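Local coordinates for protein ICChI, a glycosylated chitinase (Ipomoea carnea, PDB 6IDN) that hydrolyses chitin and also shows lysozyme activity, probably cleaving beta-1,4-linked N-acetylglucosamine chains in the manner of family 18 glycosyl hydrolases, at residues 230-241 with 264-272; 157-165 with 201-209. All blocks are in the same frame, centred on the assembly; numbering follows the deposited sequence.

Interaction 1. Residues 230-241 with 264-272. With CA (calcium ion), chain E.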
loop_
_atom_site.group_PDB
_atom_site.type_symbol
_atom_site.label_atom_id
_atom_site.label_comp_id
_atom_site.label_asym_id
_atom_site.label_seq_id
_atom_site.Cartn_x
_atom_site.Cartn_y
_atom_site.Cartn_z
ATOM N N PHE A 230 -8.250 15.847 2.096
ATOM C CA PHE A 230 -7.029 16.609 1.850
ATOM C C PHE A 230 -6.784 17.602 2.980
ATOM O O PHE A 230 -7.711 18.272 3.449
ATOM C CB PHE A 230 -7.107 17.357 0.513
ATOM C CG PHE A 230 -5.892 18.202 0.226
ATOM C CD1 PHE A 230 -4.696 17.610 -0.170
ATOM C CD2 PHE A 230 -5.937 19.585 0.375
ATOM C CE1 PHE A 230 -3.581 18.387 -0.408
ATOM C CE2 PHE A 230 -4.829 20.360 0.133
ATOM C CZ PHE A 230 -3.643 19.748 -0.259
ATOM N N ILE A 231 -5.522 17.692 3.409
ATOM C CA ILE A 231 -5.064 18.646 4.419
ATOM C C ILE A 231 -4.010 19.524 3.752
ATOM O O ILE A 231 -3.011 19.005 3.243
ATOM C CB ILE A 231 -4.470 17.937 5.647
ATOM C CG1 ILE A 231 -5.399 16.822 6.137
ATOM C CG2 ILE A 231 -4.199 18.929 6.792
ATOM C CD1 ILE A 231 -4.826 16.032 7.341
ATOM N N GLU A 232 -4.228 20.837 3.740
ATOM C CA GLU A 232 -3.218 21.730 3.192
ATOM C C GLU A 232 -1.908 21.519 3.941
ATOM O O GLU A 232 -1.906 21.244 5.145
ATOM C CB GLU A 232 -3.687 23.183 3.284
ATOM C CG GLU A 232 -2.784 24.179 2.599
ATOM C CD GLU A 232 -1.714 24.703 3.527
ATOM O OE1 GLU A 232 -1.988 24.754 4.747
ATOM O OE2 GLU A 232 -0.613 25.067 3.047
ATOM N N ALA A 233 -0.791 21.614 3.214
ATOM C CA ALA A 233 0.495 21.189 3.760
ATOM C C ALA A 233 0.824 21.908 5.069
ATOM O O ALA A 233 1.266 21.271 6.036
ATOM C CB ALA A 233 1.596 21.416 2.721
ATOM N N ASP A 234 0.596 23.222 5.132
ATOM C CA ASP A 234 0.963 23.963 6.339
ATOM C C ASP A 234 0.118 23.529 7.534
ATOM O O ASP A 234 0.619 23.458 8.666
ATOM C CB ASP A 234 0.847 25.462 6.080
ATOM C CG ASP A 234 1.977 25.979 5.211
ATOM O OD1 ASP A 234 3.095 25.421 5.295
ATOM O OD2 ASP A 234 1.758 26.938 4.448
ATOM N N ASP A 235 -1.160 23.220 7.301
ATOM C CA ASP A 235 -2.009 22.709 8.373
ATOM C C ASP A 235 -1.553 21.335 8.835
ATOM O O ASP A 235 -1.615 21.022 10.030
ATOM C CB ASP A 235 -3.459 22.624 7.907
ATOM C CG ASP A 235 -4.146 23.976 7.821
ATOM O OD1 ASP A 235 -3.565 25.038 8.168
ATOM O OD2 ASP A 235 -5.302 23.965 7.378
ATOM N N LEU A 236 -1.168 20.466 7.898
ATOM C CA LEU A 236 -0.643 19.164 8.294
ATOM C C LEU A 236 0.568 19.333 9.199
ATOM O O LEU A 236 0.679 18.692 10.253
ATOM C CB LEU A 236 -0.279 18.348 7.049
ATOM C CG LEU A 236 0.263 16.952 7.326
ATOM C CD1 LEU A 236 -0.865 16.072 7.860
ATOM C CD2 LEU A 236 0.867 16.339 6.073
ATOM N N ILE A 237 1.478 20.217 8.803
ATOM C CA ILE A 237 2.719 20.415 9.547
ATOM C C ILE A 237 2.443 20.993 10.926
ATOM O O ILE A 237 3.117 20.641 11.905
ATOM C CB ILE A 237 3.665 21.305 8.725
ATOM C CG1 ILE A 237 4.151 20.546 7.491
ATOM C CG2 ILE A 237 4.830 21.794 9.580
ATOM C CD1 ILE A 237 4.685 21.463 6.394
ATOM N N SER A 238 1.466 21.893 11.034
ATOM C CA SER A 238 1.276 22.590 12.298
ATOM C C SER A 238 0.251 21.929 13.206
ATOM O O SER A 238 0.348 22.076 14.427
ATOM C CB SER A 238 0.880 24.050 12.055
ATOM O OG SER A 238 -0.382 24.122 11.424
ATOM N N GLU A 239 -0.732 21.216 12.656
ATOM C CA GLU A 239 -1.829 20.678 13.456
ATOM C C GLU A 239 -1.780 19.177 13.670
ATOM O O GLU A 239 -2.354 18.700 14.650
ATOM C CB GLU A 239 -3.181 20.995 12.803
ATOM C CG GLU A 239 -3.441 22.472 12.627
ATOM C CD GLU A 239 -4.568 22.770 11.667
ATOM O OE1 GLU A 239 -5.445 21.892 11.498
ATOM O OE2 GLU A 239 -4.591 23.893 11.109
ATOM N N VAL A 240 -1.163 18.411 12.766
ATOM C CA VAL A 240 -1.321 16.961 12.795
ATOM C C VAL A 240 -0.004 16.245 13.063
ATOM O O VAL A 240 0.100 15.459 14.014
ATOM C CB VAL A 240 -1.943 16.467 11.480
ATOM C CG1 VAL A 240 -1.966 14.934 11.444
ATOM C CG2 VAL A 240 -3.336 17.037 11.330
ATOM N N LEU A 241 1.002 16.489 12.222
ATOM C CA LEU A 241 2.276 15.779 12.364
ATOM C C LEU A 241 2.856 15.831 13.773
ATOM O O LEU A 241 3.236 14.769 14.291
ATOM C CB LEU A 241 3.283 16.303 11.329
ATOM C CG LEU A 241 2.978 15.843 9.895
ATOM C CD1 LEU A 241 3.974 16.418 8.915
ATOM C CD2 LEU A 241 2.972 14.333 9.799
ATOM N N TYR A 264 3.238 18.098 -3.041
ATOM C CA TYR A 264 2.815 17.881 -1.662
ATOM C C TYR A 264 3.922 17.228 -0.847
ATOM O O TYR A 264 4.301 17.737 0.213
ATOM C CB TYR A 264 1.541 17.039 -1.628
ATOM C CG TYR A 264 0.795 17.048 -0.303
ATOM C CD1 TYR A 264 0.196 18.207 0.169
ATOM C CD2 TYR A 264 0.683 15.889 0.464
ATOM C CE1 TYR A 264 -0.503 18.217 1.367
ATOM C CE2 TYR A 264 -0.013 15.896 1.671
ATOM C CZ TYR A 264 -0.598 17.059 2.110
ATOM O OH TYR A 264 -1.303 17.071 3.306
ATOM N N SER A 265 4.483 16.112 -1.335
ATOM C CA SER A 265 5.531 15.450 -0.561
ATOM C C SER A 265 6.765 16.333 -0.419
ATOM O O SER A 265 7.443 16.293 0.611
ATOM C CB SER A 265 5.897 14.094 -1.182
ATOM O OG SER A 265 6.349 14.238 -2.519
ATOM N N SER A 266 7.079 17.133 -1.443
ATOM C CA SER A 266 8.209 18.045 -1.320
ATOM C C SER A 266 7.969 19.058 -0.208
ATOM O O SER A 266 8.902 19.440 0.508
ATOM C CB SER A 266 8.466 18.757 -2.649
ATOM O OG SER A 266 8.950 17.863 -3.639
ATOM N N LYS A 267 6.719 19.492 -0.039
ATOM C CA LYS A 267 6.407 20.488 0.982
ATOM C C LYS A 267 6.421 19.896 2.387
ATOM O O LYS A 267 6.716 20.612 3.350
ATOM C CB LYS A 267 5.034 21.114 0.716
ATOM C CG LYS A 267 4.961 22.100 -0.429
ATOM C CD LYS A 267 3.506 22.506 -0.676
ATOM C CE LYS A 267 3.358 23.355 -1.920
ATOM N NZ LYS A 267 4.067 24.642 -1.749
ATOM N N ILE A 268 6.090 18.614 2.540
ATOM C CA ILE A 268 5.947 18.043 3.877
ATOM C C ILE A 268 7.140 17.195 4.311
ATOM O O ILE A 268 7.305 16.966 5.520
ATOM C CB ILE A 268 4.641 17.220 4.007
ATOM C CG1 ILE A 268 4.702 15.941 3.153
ATOM C CG2 ILE A 268 3.437 18.078 3.646
ATOM C CD1 ILE A 268 3.533 14.989 3.410
ATOM N N LYS A 269 7.981 16.738 3.384
ATOM C CA LYS A 269 8.988 15.739 3.745
ATOM C C LYS A 269 9.867 16.136 4.926
ATOM O O LYS A 269 10.057 15.295 5.821
ATOM C CB LYS A 269 9.864 15.381 2.536
ATOM C CG LYS A 269 10.830 14.217 2.833
ATOM C CD LYS A 269 11.198 13.427 1.589
ATOM C CE LYS A 269 12.026 12.184 1.927
ATOM N NZ LYS A 269 11.213 11.002 2.398
ATOM N N PRO A 270 10.400 17.361 5.020
ATOM C CA PRO A 270 11.254 17.681 6.176
ATOM C C PRO A 270 10.563 17.489 7.517
ATOM O O PRO A 270 11.241 17.210 8.512
ATOM C CB PRO A 270 11.634 19.153 5.939
ATOM C CG PRO A 270 11.454 19.365 4.493
ATOM C CD PRO A 270 10.319 18.491 4.076
ATOM N N ASP A 271 9.238 17.611 7.575
ATOM C CA ASP A 271 8.501 17.483 8.825
ATOM C C ASP A 271 7.921 16.094 9.044
ATOM O O ASP A 271 7.354 15.840 10.114
ATOM C CB ASP A 271 7.376 18.525 8.873
ATOM C CG ASP A 271 7.912 19.939 9.008
ATOM O OD1 ASP A 271 8.433 20.277 10.091
ATOM O OD2 ASP A 271 7.830 20.715 8.034
ATOM N N VAL A 272 8.052 15.197 8.074
ATOM C CA VAL A 272 7.514 13.846 8.220
ATOM C C VAL A 272 8.453 13.017 9.085
ATOM O O VAL A 272 9.672 13.208 9.045
ATOM C CB VAL A 272 7.279 13.192 6.842
ATOM C CG1 VAL A 272 7.117 11.674 6.967
ATOM C CG2 VAL A 272 6.058 13.805 6.185
ATOM O OXT VAL A 272 8.020 12.152 9.856
HETATM CA CA CA E . -6.751 25.552 7.963
HETATM O O HOH W 1 -3.654 15.564 2.456
HETATM O O HOH W 2 -5.086 27.032 7.873
HETATM O O HOH W 3 5.771 20.091 12.323
#
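Tyr264 meets the residues that lead into helix 233-241. Its hydroxyl donates a hydrogen bond to Ile231 O, with 2.6 Å between Tyr264 OH and the carbonyl oxygen. The donor is tilted slightly from the carbonyl plane. Water 1 accepts from Ile231 N and donates to Tyr264 OH, so the phenol is linked to Ile231 O directly and to Ile231 N through the water. Tyr264 CG is anti to the backbone N (chi1 -164°), which carries the ring across to the turn before helix 233-241. There Phe230 meets it obliquely, with CE1 of Phe230 3.6 Å from CE1 of Tyr264 and the ring planes 48° apart. Leu236 crosses the tyrosine at about a right angle, and its CD2 comes 3.6 Å from Tyr264 OH.

Further along, side chains of helix 233-241 pack on helix 264-268 and on the 3-10 turn after it. Ala233 CB sits 3.9 Å from Ile268 CG2 and also touches Lys267 CB. Leu236 CD2 reaches the same methyl of Ile268. Ile237 lies across Asp271 of the 3-10 turn at about a right angle, its CG2 3.5 Å from Asp271 OD2. Its CD1 packs near Lys267 O. Leu241 CD1 rests on the backbone of Asp271, 3.6 Å from Asp271 O.

The start of helix 233-241 is capped by the Glu232 carboxylate, which accepts from Asp234 N and Asp235 N. On the side turned from helix 264-268, Asp235 OD2 binds a calcium ion at 2.2 Å, and water 2 joins Asp235 OD1 to the metal.

The axes of segments 233-241 and 264-268 run at 38° to each other, 10.1 Å apart at closest approach. Both helices pack on the outside of the TIM barrel. Leu236 touches strand 213-219, Leu241 and Tyr264 touch strand 250-256, and Val272 reaches strand 2-7.

Interaction 2. Residues 157-165 with 201-209; sequences APACEFPDY and SWNNDWSTI
This is an aromatic contact between the loop that follows barrel strand 153-156 and the C-terminal end of helix 196-206. Trp206 and Phe162 carry it. The edge of Phe162 points at the face of the Trp206 six-membered ring in a T-shaped stack, with planes at 90° and centroids 4.9 Å apart. Phe162 CG stands anti to the backbone N (chi1 -177°), which turns the ring edge toward Trp206, with Asp205 O over one face and Pro163 CB over the other. Phe162 CB lies 3.5 Å from Asp205 CB. Phe162 CE2 touches Ile209 CG2 at 3.7 Å.

Cys160 O lies in the plane of the indole and takes a nearly straight hydrogen bond from Trp206 NE1 (2.8 Å, 168°), which reaches the carbonyl from above its plane. Water 4 donates to that same carbonyl and to Asp205 OD2, and also bonds Ser201 OG. Pro158 CG packs on Trp206 CH2 at 3.6 Å. With an alanine here the indole N-H is gone, Cys160 O would probably have to rely on water 4, and a gap is likely to open beside Pro158 and the edge of Phe162.

Phe162 also touches a bound N-acetylglucosamine, and Cys160 is disulfide-bonded to Cys189. Trp206 packs against Val181 of strand 178-182. Pro158 and Ile209 both touch Ile171 of helix 168-171, and Ile209 reaches Leu214 of strand 213-219.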
loop_
_atom_site.group_PDB
_atom_site.type_symbol
_atom_site.label_atom_id
_atom_site.label_comp_id
_atom_site.label_asym_id
_atom_site.label_seq_id
_atom_site.Cartn_x
_atom_site.Cartn_y
_atom_site.Cartn_z
ATOM N N ALA A 157 -3.871 -1.315 4.034
ATOM C CA ALA A 157 -4.402 0.019 3.749
ATOM C C ALA A 157 -5.881 0.112 4.118
ATOM O O ALA A 157 -6.744 0.302 3.249
ATOM C CB ALA A 157 -4.190 0.377 2.270
ATOM N N PRO A 158 -6.205 0.012 5.402
ATOM C CA PRO A 158 -7.607 0.158 5.811
ATOM C C PRO A 158 -8.066 1.603 5.704
ATOM O O PRO A 158 -7.275 2.540 5.713
ATOM C CB PRO A 158 -7.596 -0.295 7.274
ATOM C CG PRO A 158 -6.223 0.160 7.773
ATOM C CD PRO A 158 -5.298 -0.083 6.564
ATOM N N ALA A 159 -9.387 1.776 5.651
ATOM C CA ALA A 159 -9.958 3.107 5.792
ATOM C C ALA A 159 -10.020 3.475 7.272
ATOM O O ALA A 159 -9.837 2.635 8.156
ATOM C CB ALA A 159 -11.341 3.161 5.144
ATOM N N CYS A 160 -10.283 4.756 7.563
ATOM C CA CYS A 160 -10.036 5.215 8.925
ATOM C C CYS A 160 -11.098 4.807 9.941
ATOM O O CYS A 160 -10.830 4.912 11.139
ATOM C CB CYS A 160 -9.850 6.739 8.977
ATOM S SG CYS A 160 -11.131 7.800 8.206
ATOM N N GLU A 161 -12.291 4.370 9.522
ATOM C CA GLU A 161 -13.328 4.013 10.494
ATOM C C GLU A 161 -12.987 2.644 11.072
ATOM O O GLU A 161 -12.971 1.642 10.353
ATOM C CB GLU A 161 -14.719 4.032 9.859
ATOM C CG GLU A 161 -15.847 4.138 10.865
ATOM C CD GLU A 161 -17.160 4.575 10.253
ATOM O OE1 GLU A 161 -17.232 4.764 9.016
ATOM O OE2 GLU A 161 -18.131 4.713 11.023
ATOM N N PHE A 162 -12.676 2.610 12.359
ATOM C CA PHE A 162 -12.189 1.424 13.045
ATOM C C PHE A 162 -13.347 0.678 13.701
ATOM O O PHE A 162 -14.216 1.302 14.327
ATOM C CB PHE A 162 -11.161 1.826 14.109
ATOM C CG PHE A 162 -10.537 0.662 14.834
ATOM C CD1 PHE A 162 -11.181 0.090 15.922
ATOM C CD2 PHE A 162 -9.322 0.141 14.426
ATOM C CE1 PHE A 162 -10.622 -0.985 16.602
ATOM C CE2 PHE A 162 -8.749 -0.927 15.094
ATOM C CZ PHE A 162 -9.405 -1.494 16.188
ATOM N N PRO A 163 -13.405 -0.659 13.587
ATOM C CA PRO A 163 -12.496 -1.526 12.835
ATOM C C PRO A 163 -12.881 -1.585 11.361
ATOM O O PRO A 163 -14.060 -1.398 11.048
ATOM C CB PRO A 163 -12.677 -2.884 13.517
ATOM C CG PRO A 163 -14.089 -2.865 14.000
ATOM C CD PRO A 163 -14.398 -1.431 14.364
ATOM N N ASP A 164 -11.899 -1.812 10.485
ATOM C CA ASP A 164 -12.140 -1.880 9.050
ATOM C C ASP A 164 -12.730 -3.238 8.685
ATOM O O ASP A 164 -12.155 -4.280 9.011
ATOM C CB ASP A 164 -10.824 -1.652 8.301
ATOM C CG ASP A 164 -11.007 -1.626 6.812
ATOM O OD1 ASP A 164 -11.287 -0.537 6.269
ATOM O OD2 ASP A 164 -10.898 -2.696 6.183
ATOM N N TYR A 165 -13.889 -3.233 8.012
ATOM C CA TYR A 165 -14.544 -4.493 7.661
ATOM C C TYR A 165 -13.601 -5.415 6.903
ATOM O O TYR A 165 -13.500 -6.609 7.209
ATOM C CB TYR A 165 -15.801 -4.250 6.816
ATOM C CG TYR A 165 -16.248 -5.487 6.032
ATOM C CD1 TYR A 165 -16.869 -6.558 6.669
ATOM C CD2 TYR A 165 -16.042 -5.587 4.660
ATOM C CE1 TYR A 165 -17.268 -7.694 5.958
ATOM C CE2 TYR A 165 -16.445 -6.720 3.942
ATOM C CZ TYR A 165 -17.053 -7.770 4.596
ATOM O OH TYR A 165 -17.457 -8.893 3.878
ATOM N N SER A 201 -9.469 9.213 16.191
ATOM C CA SER A 201 -9.351 7.912 15.541
ATOM C C SER A 201 -7.938 7.359 15.681
ATOM O O SER A 201 -7.739 6.205 16.082
ATOM C CB SER A 201 -9.724 8.041 14.062
ATOM O OG SER A 201 -9.555 6.810 13.385
ATOM N N TRP A 202 -6.940 8.176 15.334
ATOM C CA TRP A 202 -5.548 7.751 15.458
ATOM C C TRP A 202 -5.218 7.321 16.889
ATOM O O TRP A 202 -4.753 6.196 17.119
ATOM C CB TRP A 202 -4.639 8.894 15.004
ATOM C CG TRP A 202 -3.175 8.618 15.087
ATOM C CD1 TRP A 202 -2.384 8.771 16.180
ATOM C CD2 TRP A 202 -2.316 8.162 14.026
ATOM N NE1 TRP A 202 -1.087 8.430 15.877
ATOM C CE2 TRP A 202 -1.015 8.068 14.558
ATOM C CE3 TRP A 202 -2.524 7.832 12.680
ATOM C CZ2 TRP A 202 0.085 7.649 13.795
ATOM C CZ3 TRP A 202 -1.423 7.423 11.911
ATOM C CH2 TRP A 202 -0.142 7.335 12.474
ATOM N N ASN A 203 -5.488 8.195 17.866
ATOM C CA ASN A 203 -5.023 7.970 19.236
ATOM C C ASN A 203 -5.829 6.901 19.960
ATOM O O ASN A 203 -5.279 6.165 20.791
ATOM C CB ASN A 203 -5.106 9.264 20.043
ATOM C CG ASN A 203 -4.033 10.248 19.683
ATOM O OD1 ASN A 203 -2.905 9.866 19.353
ATOM N ND2 ASN A 203 -4.366 11.537 19.772
ATOM N N ASN A 204 -7.123 6.809 19.684
ATOM C CA ASN A 204 -7.986 5.941 20.473
ATOM C C ASN A 204 -8.218 4.585 19.836
ATOM O O ASN A 204 -8.432 3.603 20.561
ATOM C CB ASN A 204 -9.335 6.621 20.724
ATOM C CG ASN A 204 -9.194 7.901 21.516
ATOM O OD1 ASN A 204 -8.226 8.075 22.252
ATOM N ND2 ASN A 204 -10.173 8.791 21.401
ATOM N N ASP A 205 -8.172 4.507 18.507
ATOM C CA ASP A 205 -8.507 3.286 17.792
ATOM C C ASP A 205 -7.277 2.678 17.135
ATOM O O ASP A 205 -6.884 1.560 17.477
ATOM C CB ASP A 205 -9.593 3.560 16.728
ATOM C CG ASP A 205 -10.934 3.989 17.336
ATOM O OD1 ASP A 205 -11.199 3.686 18.520
ATOM O OD2 ASP A 205 -11.736 4.632 16.614
ATOM N N TRP A 206 -6.634 3.402 16.218
ATOM C CA TRP A 206 -5.568 2.794 15.432
ATOM C C TRP A 206 -4.308 2.567 16.254
ATOM O O TRP A 206 -3.501 1.691 15.909
ATOM C CB TRP A 206 -5.303 3.656 14.188
ATOM C CG TRP A 206 -6.471 3.521 13.256
ATOM C CD1 TRP A 206 -7.464 4.447 13.029
ATOM C CD2 TRP A 206 -6.831 2.355 12.516
ATOM N NE1 TRP A 206 -8.404 3.927 12.161
ATOM C CE2 TRP A 206 -8.039 2.644 11.835
ATOM C CE3 TRP A 206 -6.244 1.092 12.345
ATOM C CZ2 TRP A 206 -8.655 1.722 10.985
ATOM C CZ3 TRP A 206 -6.863 0.175 11.510
ATOM C CH2 TRP A 206 -8.059 0.494 10.842
ATOM N N SER A 207 -4.137 3.318 17.344
ATOM C CA SER A 207 -3.043 3.072 18.272
ATOM C C SER A 207 -3.103 1.677 18.882
ATOM O O SER A 207 -2.078 1.181 19.360
ATOM C CB SER A 207 -3.072 4.122 19.385
ATOM O OG SER A 207 -4.189 3.921 20.239
ATOM N N THR A 208 -4.273 1.036 18.882
ATOM C CA THR A 208 -4.424 -0.244 19.560
ATOM C C THR A 208 -4.002 -1.428 18.709
ATOM O O THR A 208 -3.900 -2.541 19.240
ATOM C CB THR A 208 -5.871 -0.466 20.052
ATOM O OG1 THR A 208 -6.756 -0.722 18.944
ATOM C CG2 THR A 208 -6.366 0.734 20.869
ATOM N N ILE A 209 -3.746 -1.245 17.417
ATOM C CA ILE A 209 -3.371 -2.398 16.612
ATOM C C ILE A 209 -1.891 -2.705 16.811
ATOM O O ILE A 209 -1.095 -1.852 17.212
ATOM C CB ILE A 209 -3.706 -2.197 15.124
ATOM C CG1 ILE A 209 -2.775 -1.157 14.457
ATOM C CG2 ILE A 209 -5.191 -1.884 14.976
ATOM C CD1 ILE A 209 -2.868 -1.089 12.931
HETATM O O HOH W 4 -11.777 5.360 13.988
#

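The two contacts come in series along the chain: interaction 2 closes before interaction 1 opens. Their centres are 21 Å apart, and their nearest atoms are about 7 Å apart without touching. Both pack on the same TIM barrel, and strand 213-219 is common to them. It meets Ile209 of interaction 2 and Leu236 of interaction 1. Interaction 2 joins the loop after strand 153-156 to helix 196-206. Interaction 1 brings helix 233-244 together with helix 264-268 and the C-terminus. Both lie in the second half of the chain, and interaction 1 lies beside strands 250-256 and 2-7, the pair that closes the barrel.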